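Local coordinates for uncharacterized protein MG377 homolog (Mycoplasma pneumoniae, PDB 1ZXJ) that is of unknown function but may act as a chaperone, and folds as a mostly helical, three-lobed protein, at residues A[142-145]-A[146-150]. Sequence-based numbering, arbitrary orientation.
Sequences ALVF and NHLQK
Val-144 and Leu-148 are one helical turn apart and run alongside each other off the same face of the helix. Their methyl groups meet at 4.0 Å, CG1 of Val-144 to CD1 of Leu-148. Val-144 CG1 stands anti to its own backbone N (chi1 169°), beside the carbonyl carbon, and this sets it next to the leucine. CG of Leu-148 also comes within 3.6 Å of Val-144 O. Leu-148 N donates to Val-144 O at 3.1 Å, with a nearly straight N-H...O angle of 166°. The same i to i+4 pattern links Asn-146 N to Ala-142 O at 2.8 Å, His-147 N to Leu-143 O and Gln-149 N to Phe-145 O. These bonds make two turns of regular alpha-helix within helix 129-152. From it the side chains fan out to different neighbours, Val-144 to helix 74-98, and Phe-145 and Gln-149 to helix 183-204. Leu-143 and His-147 touch strand 33-36, and the imidazole meets Phe-102 edge-to-face. Within the helix, CD2 of Leu-148 lies at the edge of the imidazole, in its plane. Asn-146 folds back along the helix, with CG 3.6 Å from Ala-142 O. Gln-149 NE2 is hydrogen-bonded to Val-154 O.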
loop_
_atom_site.group_PDB
_atom_site.type_symbol
_atom_site.label_atom_id
_atom_site.label_comp_id
_atom_site.label_asym_id
_atom_site.label_seq_id
_atom_site.Cartn_x
_atom_site.Cartn_y
_atom_site.Cartn_z
ATOM N N ALA A 142 -6.670 -5.623 -1.164
ATOM C CA ALA A 142 -7.844 -4.927 -0.646
ATOM C C ALA A 142 -8.621 -5.818 0.320
ATOM O O ALA A 142 -8.785 -5.485 1.501
ATOM C CB ALA A 142 -8.731 -4.511 -1.778
ATOM N N LEU A 143 -9.084 -6.955 -0.201
ATOM C CA LEU A 143 -9.828 -7.930 0.584
ATOM C C LEU A 143 -9.110 -8.319 1.864
ATOM O O LEU A 143 -9.732 -8.457 2.918
ATOM C CB LEU A 143 -10.072 -9.206 -0.218
ATOM C CG LEU A 143 -11.264 -9.373 -1.160
ATOM C CD1 LEU A 143 -12.287 -8.245 -0.930
ATOM C CD2 LEU A 143 -10.762 -9.435 -2.613
ATOM N N VAL A 144 -7.804 -8.510 1.797
ATOM C CA VAL A 144 -7.115 -8.912 3.004
ATOM C C VAL A 144 -7.064 -7.796 4.022
ATOM O O VAL A 144 -7.233 -8.033 5.220
ATOM C CB VAL A 144 -5.708 -9.405 2.706
ATOM C CG1 VAL A 144 -4.940 -9.553 3.994
ATOM C CG2 VAL A 144 -5.787 -10.744 1.979
ATOM N N PHE A 145 -6.838 -6.575 3.549
ATOM C CA PHE A 145 -6.796 -5.437 4.452
ATOM C C PHE A 145 -8.155 -5.217 5.083
ATOM O O PHE A 145 -8.248 -4.855 6.256
ATOM C CB PHE A 145 -6.367 -4.176 3.712
ATOM C CG PHE A 145 -4.891 -3.965 3.694
ATOM C CD1 PHE A 145 -4.034 -4.899 4.268
ATOM C CD2 PHE A 145 -4.351 -2.839 3.089
ATOM C CE1 PHE A 145 -2.654 -4.715 4.239
ATOM C CE2 PHE A 145 -2.963 -2.642 3.052
ATOM C CZ PHE A 145 -2.116 -3.583 3.629
ATOM N N ASN A 146 -9.211 -5.414 4.307
ATOM C CA ASN A 146 -10.551 -5.247 4.846
ATOM C C ASN A 146 -10.675 -6.168 6.042
ATOM O O ASN A 146 -11.193 -5.784 7.088
ATOM C CB ASN A 146 -11.606 -5.624 3.804
ATOM C CG ASN A 146 -11.947 -4.474 2.855
ATOM O OD1 ASN A 146 -12.490 -4.701 1.762
ATOM N ND2 ASN A 146 -11.653 -3.236 3.276
ATOM N N HIS A 147 -10.153 -7.379 5.874
ATOM C CA HIS A 147 -10.190 -8.416 6.896
ATOM C C HIS A 147 -9.473 -8.094 8.207
ATOM O O HIS A 147 -10.083 -8.083 9.271
ATOM C CB HIS A 147 -9.611 -9.714 6.323
ATOM C CG HIS A 147 -9.672 -10.876 7.268
ATOM N ND1 HIS A 147 -10.801 -11.654 7.421
ATOM C CD2 HIS A 147 -8.752 -11.373 8.129
ATOM C CE1 HIS A 147 -10.574 -12.581 8.335
ATOM N NE2 HIS A 147 -9.338 -12.431 8.781
ATOM N N LEU A 148 -8.174 -7.849 8.130
ATOM C CA LEU A 148 -7.394 -7.577 9.327
ATOM C C LEU A 148 -7.779 -6.289 10.043
ATOM O O LEU A 148 -7.578 -6.172 11.249
ATOM C CB LEU A 148 -5.904 -7.585 8.975
ATOM C CG LEU A 148 -5.493 -8.883 8.267
ATOM C CD1 LEU A 148 -4.034 -8.831 7.835
ATOM C CD2 LEU A 148 -5.737 -10.050 9.202
ATOM N N GLN A 149 -8.329 -5.322 9.312
ATOM C CA GLN A 149 -8.745 -4.073 9.936
ATOM C C GLN A 149 -9.611 -4.487 11.106
ATOM O O GLN A 149 -9.487 -3.943 12.204
ATOM C CB GLN A 149 -9.559 -3.220 8.974
ATOM C CG GLN A 149 -8.915 -1.876 8.659
ATOM C CD GLN A 149 -9.852 -0.931 7.926
ATOM O OE1 GLN A 149 -10.519 -1.316 6.957
ATOM N NE2 GLN A 149 -9.902 0.320 8.378
ATOM N N LYS A 150 -10.493 -5.453 10.853
ATOM C CA LYS A 150 -11.347 -6.005 11.895
ATOM C C LYS A 150 -10.438 -6.527 13.010
ATOM O O LYS A 150 -10.266 -5.887 14.045
ATOM C CB LYS A 150 -12.148 -7.191 11.374
ATOM C CG LYS A 150 -13.296 -6.876 10.445
ATOM C CD LYS A 150 -14.051 -8.170 10.094
ATOM C CE LYS A 150 -14.522 -8.923 11.359
ATOM N NZ LYS A 150 -15.245 -10.210 11.078
#